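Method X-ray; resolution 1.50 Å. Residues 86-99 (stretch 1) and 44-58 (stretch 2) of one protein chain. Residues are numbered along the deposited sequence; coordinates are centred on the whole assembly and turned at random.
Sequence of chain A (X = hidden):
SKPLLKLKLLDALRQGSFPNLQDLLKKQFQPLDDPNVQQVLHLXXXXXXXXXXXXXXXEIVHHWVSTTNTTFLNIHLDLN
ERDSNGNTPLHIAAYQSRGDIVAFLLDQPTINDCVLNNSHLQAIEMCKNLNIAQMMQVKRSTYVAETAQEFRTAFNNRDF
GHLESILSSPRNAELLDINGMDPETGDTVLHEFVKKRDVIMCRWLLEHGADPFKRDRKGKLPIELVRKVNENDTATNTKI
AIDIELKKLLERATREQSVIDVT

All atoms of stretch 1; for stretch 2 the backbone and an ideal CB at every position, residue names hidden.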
# COMPACT_ATOMS: atom_id res chain seq x y z
N GLY A 86 14.13 11.22 1.24
CA GLY A 86 13.28 10.04 1.22
C GLY A 86 12.03 10.28 2.04
O GLY A 86 11.23 9.36 2.23
N ASN A 87 11.85 11.50 2.54
CA ASN A 87 10.68 11.83 3.35
C ASN A 87 9.44 12.11 2.52
O ASN A 87 9.51 12.74 1.46
CB ASN A 87 10.94 13.05 4.23
CG ASN A 87 11.88 12.76 5.37
OD1 ASN A 87 11.79 11.71 6.01
ND2 ASN A 87 12.79 13.69 5.65
N THR A 88 8.30 11.66 3.03
CA THR A 88 7.01 11.87 2.40
C THR A 88 6.34 12.99 3.19
O THR A 88 6.85 13.41 4.23
CB THR A 88 6.11 10.64 2.55
OG1 THR A 88 5.85 10.41 3.94
CG2 THR A 88 6.77 9.41 1.95
N PRO A 89 5.20 13.50 2.70
CA PRO A 89 4.51 14.57 3.43
C PRO A 89 4.15 14.10 4.84
O PRO A 89 4.16 14.89 5.78
CB PRO A 89 3.29 14.84 2.56
CG PRO A 89 3.85 14.63 1.17
CD PRO A 89 4.64 13.35 1.34
N LEU A 90 3.83 12.82 4.97
CA LEU A 90 3.47 12.25 6.27
C LEU A 90 4.67 12.30 7.22
O LEU A 90 4.50 12.56 8.41
CB LEU A 90 2.98 10.81 6.10
CG LEU A 90 2.45 10.12 7.36
CD1 LEU A 90 1.19 10.82 7.87
CD2 LEU A 90 2.15 8.66 7.04
N HIS A 91 5.88 12.05 6.71
CA HIS A 91 7.08 12.11 7.54
C HIS A 91 7.24 13.53 8.07
O HIS A 91 7.55 13.74 9.25
CB HIS A 91 8.35 11.78 6.75
CG HIS A 91 8.58 10.32 6.51
ND1 HIS A 91 8.03 9.65 5.44
CD2 HIS A 91 9.36 9.43 7.16
CE1 HIS A 91 8.47 8.40 5.44
NE2 HIS A 91 9.28 8.24 6.48
N ILE A 92 7.06 14.50 7.19
CA ILE A 92 7.21 15.90 7.55
C ILE A 92 6.15 16.32 8.56
O ILE A 92 6.45 17.00 9.54
CB ILE A 92 7.12 16.81 6.29
CG1 ILE A 92 8.19 16.39 5.26
CG2 ILE A 92 7.29 18.27 6.68
CD1 ILE A 92 9.62 16.45 5.74
N ALA A 93 4.91 15.91 8.33
CA ALA A 93 3.82 16.26 9.23
C ALA A 93 4.04 15.67 10.62
O ALA A 93 3.78 16.33 11.63
CB ALA A 93 2.50 15.79 8.66
N ALA A 94 4.49 14.43 10.67
CA ALA A 94 4.73 13.75 11.94
C ALA A 94 5.86 14.44 12.71
O ALA A 94 5.73 14.71 13.90
CB ALA A 94 5.09 12.29 11.70
N TYR A 95 6.95 14.73 12.03
CA TYR A 95 8.07 15.38 12.69
C TYR A 95 7.72 16.77 13.20
O TYR A 95 8.15 17.17 14.28
CB TYR A 95 9.28 15.47 11.76
CG TYR A 95 10.46 16.12 12.42
CD1 TYR A 95 11.14 15.48 13.45
CD2 TYR A 95 10.85 17.42 12.08
CE1 TYR A 95 12.18 16.11 14.14
CE2 TYR A 95 11.89 18.06 12.75
CZ TYR A 95 12.54 17.40 13.78
OH TYR A 95 13.55 18.04 14.45
N GLN A 96 6.95 17.51 12.41
CA GLN A 96 6.58 18.88 12.77
C GLN A 96 5.38 18.95 13.72
O GLN A 96 4.83 20.02 13.97
CB GLN A 96 6.31 19.69 11.50
CG GLN A 96 6.64 21.16 11.63
CD GLN A 96 6.52 21.90 10.31
OE1 GLN A 96 7.17 21.54 9.33
NE2 GLN A 96 5.67 22.92 10.27
N SER A 97 4.99 17.79 14.25
CA SER A 97 3.89 17.69 15.19
C SER A 97 2.55 18.26 14.74
O SER A 97 1.83 18.87 15.53
CB SER A 97 4.29 18.33 16.52
OG SER A 97 5.43 17.68 17.06
N ARG A 98 2.21 18.06 13.47
CA ARG A 98 0.93 18.54 12.96
C ARG A 98 0.01 17.33 12.94
O ARG A 98 -0.19 16.68 11.92
CB ARG A 98 1.09 19.16 11.57
CG ARG A 98 1.99 20.40 11.58
CD ARG A 98 1.83 21.25 10.33
NE ARG A 98 0.52 21.89 10.29
CZ ARG A 98 0.10 22.70 9.32
NH1 ARG A 98 0.89 22.98 8.28
NH2 ARG A 98 -1.12 23.23 9.38
N GLY A 99 -0.55 17.04 14.12
CA GLY A 99 -1.42 15.89 14.31
C GLY A 99 -2.64 15.83 13.42
O GLY A 99 -3.04 14.75 12.99
N UNK A 44 5.10 20.47 -3.65
CA UNK A 44 4.13 21.40 -3.08
C UNK A 44 3.45 20.91 -1.81
O UNK A 44 3.28 21.67 -0.86
CB UNK A 44 3.06 21.71 -4.13
N UNK A 45 3.07 19.63 -1.77
CA UNK A 45 2.42 19.11 -0.58
C UNK A 45 3.38 19.12 0.61
O UNK A 45 2.97 19.37 1.74
CB UNK A 45 1.90 17.69 -0.83
N UNK A 46 4.66 18.86 0.35
CA UNK A 46 5.66 18.89 1.42
C UNK A 46 5.71 20.30 1.99
O UNK A 46 5.66 20.50 3.21
CB UNK A 46 7.04 18.46 0.91
N UNK A 47 5.82 21.28 1.11
CA UNK A 47 5.90 22.67 1.54
C UNK A 47 4.62 23.14 2.23
O UNK A 47 4.68 23.92 3.17
CB UNK A 47 6.20 23.57 0.34
N UNK A 48 3.47 22.65 1.77
CA UNK A 48 2.21 23.04 2.37
C UNK A 48 2.12 22.50 3.79
O UNK A 48 1.65 23.18 4.69
CB UNK A 48 1.03 22.54 1.53
N UNK A 49 2.58 21.26 3.99
CA UNK A 49 2.55 20.66 5.32
C UNK A 49 3.42 21.48 6.27
O UNK A 49 3.14 21.57 7.46
CB UNK A 49 3.02 19.21 5.27
N UNK A 50 4.47 22.10 5.74
CA UNK A 50 5.36 22.89 6.58
C UNK A 50 4.87 24.29 6.93
O UNK A 50 5.17 24.78 8.02
CB UNK A 50 6.72 23.01 5.88
N UNK A 51 4.11 24.92 6.04
CA UNK A 51 3.69 26.30 6.31
C UNK A 51 2.23 26.69 6.18
O UNK A 51 1.82 27.72 6.73
CB UNK A 51 4.48 27.22 5.37
N UNK A 52 1.43 25.90 5.47
CA UNK A 52 0.04 26.25 5.23
C UNK A 52 -1.03 25.78 6.21
O UNK A 52 -0.83 24.82 6.95
CB UNK A 52 -0.34 25.71 3.85
N UNK A 53 -2.18 26.47 6.23
CA UNK A 53 -3.30 26.13 7.11
C UNK A 53 -3.93 24.83 6.62
O UNK A 53 -3.81 24.46 5.45
CB UNK A 53 -4.33 27.26 7.15
N UNK A 54 -4.60 24.13 7.53
CA UNK A 54 -5.26 22.88 7.20
C UNK A 54 -6.18 23.00 5.99
O UNK A 54 -6.22 22.11 5.13
CB UNK A 54 -6.06 22.38 8.41
N UNK A 55 -6.92 24.10 5.91
CA UNK A 55 -7.84 24.32 4.80
C UNK A 55 -7.14 24.22 3.45
O UNK A 55 -7.66 23.61 2.51
CB UNK A 55 -8.51 25.69 4.94
N UNK A 56 -5.95 24.80 3.36
CA UNK A 56 -5.17 24.78 2.13
C UNK A 56 -4.66 23.38 1.82
O UNK A 56 -4.72 22.92 0.68
CB UNK A 56 -4.00 25.76 2.23
N UNK A 57 -4.14 22.70 2.84
CA UNK A 57 -3.65 21.35 2.64
C UNK A 57 -4.77 20.45 2.13
O UNK A 57 -4.58 19.65 1.21
CB UNK A 57 -3.06 20.79 3.94
N UNK A 58 -5.96 20.59 2.72
CA UNK A 58 -7.08 19.78 2.29
C UNK A 58 -7.46 20.05 0.84
O UNK A 58 -7.72 19.12 0.08
CB UNK A 58 -8.28 20.03 3.20

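Two helices, 44-51 and 89-95, run nearly parallel, 12° apart with axes 9.0 Å apart at closest approach, so successive turns of stretch 2 meet successive turns of stretch 1.

Position 44 opens the first helix with nothing of stretch 1 near its ideal CB; any helix-compatible residue would serve, and it is Met-44.

At position 45 CA-to-CB points toward stretch 1, and the ideal CB lies 4.1 Å from Pro-89 CG. Such an apolar surface favours leucine, isoleucine, valine or methionine. The residue is Leu-45, whose CD2 packs 3.8 Å from Pro-89 CG.

Position 46 is more demanding. CA-to-CB points sideways, with Pro-89 CG and Ile-92 CG1 each 5.0 Å from the ideal CB, and farther along lies the carbonyl O of Asn-87, just before helix 89-95. A side chain able to cover the proline and carry a donor to that oxygen would fit: histidine, perhaps glutamine or a longer donor. His-46 does both. Its NE2 donates to Asn-87 O at 2.8 Å, almost linearly, with the oxygen near the ring plane as a ring N-H requires. Pro-89 CG sits over one face, 3.9 Å from the ring centroid, in a CH-pi contact.

Positions 47 and 48 turn CA-to-CB away, so stretch 1 selects little there; they are Tyr-47 and Ala-48.

Position 49 points sideways beside an apolar corner, its ideal CB 4.6 Å from Ile-92 CG2 and 4.8 Å from Ala-93 CB. Valine, isoleucine or leucine would suit it. Val-49 places CG1 3.6 Å from Ala-93 CB and 4.0 Å from Ile-92 CG2, while its CG2 lies 4.2 Å from Pro-89 CB.

At position 50 CA-to-CB points away overall, yet the ideal CB is 3.8 Å from Gln-96 OE1 and 4.8 Å from Ile-92 CG2. A flexible chain with methylenes and a polar end fits: glutamine, glutamate, lysine or arginine. In Gln-50, CG packs 3.5 Å from Ile-92 CG2. A water accepts a weak bond from Gln-50 NE2 (3.4 Å) and donates to Gln-96 OE1 (2.7 Å), while Gln-96 NE2 donates to the backbone Gln-50 O at 3.0 Å.

Position 51 points away and tolerates many residues; it is Val-51.

At position 52 the helix has ended, and the carbonyl O matters more than the side chain, which points away. Many residues could supply that oxygen; Ala-52 does so here. Arg-98 NH1 and NH2 both donate to Ala-52 O, at 2.8 and 2.9 Å, and NH1 also reaches Val-49 O at 2.8 Å.

Position 53, an N-cap with phi -70°, accommodates proline, and is Pro-53. At position 54 the sideways ideal CB lies 5.1 Å from Arg-98 NH2; apolar, polar or acidic chains could serve, and it is Met-54. Positions 55, 56 and 58 are out of reach, open to any helix-compatible residue: Ala-55, Val-56 and Lys-58.

Position 57 points toward stretch 1 but starts far off, favouring a long side chain; Ile-57 brings CD1 within 3.7 Å of Arg-98 NH1.

Stretch 2 (44-58) MLHYAVQVAPMAVIK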
# COMPACT_ATOMS: atom_id res chain seq x y z
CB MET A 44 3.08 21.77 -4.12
CG MET A 44 1.99 22.70 -3.59
SD MET A 44 1.02 23.47 -4.89
CE MET A 44 0.40 22.03 -5.75
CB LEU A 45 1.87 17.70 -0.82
CG LEU A 45 1.01 17.13 0.31
CD1 LEU A 45 -0.12 18.09 0.65
CD2 LEU A 45 0.45 15.78 -0.12
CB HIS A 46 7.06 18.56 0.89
CG HIS A 46 7.32 17.10 0.68
ND1 HIS A 46 6.76 16.39 -0.35
CD2 HIS A 46 8.11 16.24 1.36
CE1 HIS A 46 7.19 15.14 -0.30
NE2 HIS A 46 8.01 15.02 0.73
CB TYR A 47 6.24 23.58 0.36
CG TYR A 47 7.61 23.31 -0.23
CD1 TYR A 47 8.72 23.19 0.60
CD2 TYR A 47 7.79 23.18 -1.60
CE1 TYR A 47 9.98 22.93 0.07
CE2 TYR A 47 9.05 22.92 -2.14
CZ TYR A 47 10.14 22.80 -1.29
OH TYR A 47 11.39 22.53 -1.81
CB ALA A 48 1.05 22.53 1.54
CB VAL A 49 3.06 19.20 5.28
CG1 VAL A 49 3.34 18.69 6.69
CG2 VAL A 49 2.03 18.32 4.60
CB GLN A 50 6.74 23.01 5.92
CG GLN A 50 7.47 21.69 5.77
CD GLN A 50 8.92 21.87 5.38
OE1 GLN A 50 9.23 22.50 4.37
NE2 GLN A 50 9.82 21.32 6.19
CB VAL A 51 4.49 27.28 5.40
CG1 VAL A 51 5.97 26.95 5.43
CG2 VAL A 51 3.95 27.24 3.97
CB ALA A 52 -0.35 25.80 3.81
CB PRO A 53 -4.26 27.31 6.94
CG PRO A 53 -3.36 28.44 6.55
CD PRO A 53 -2.41 27.78 5.58
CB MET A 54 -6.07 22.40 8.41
CG MET A 54 -7.05 21.26 8.12
SD MET A 54 -6.25 19.73 7.65
CE MET A 54 -6.48 18.76 9.14
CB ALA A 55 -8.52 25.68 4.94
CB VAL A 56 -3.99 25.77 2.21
CG1 VAL A 56 -3.07 25.61 1.01
CG2 VAL A 56 -4.54 27.19 2.26
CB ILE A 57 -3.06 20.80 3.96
CG1 ILE A 57 -1.78 21.58 4.29
CG2 ILE A 57 -2.79 19.30 3.85
CD1 ILE A 57 -1.31 21.41 5.70
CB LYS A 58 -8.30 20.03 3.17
CG LYS A 58 -9.48 19.21 2.72
CD LYS A 58 -10.75 19.57 3.43
CE LYS A 58 -11.93 18.93 2.73
NZ LYS A 58 -13.22 19.38 3.26
O HOH W 1 9.38 19.91 9.21
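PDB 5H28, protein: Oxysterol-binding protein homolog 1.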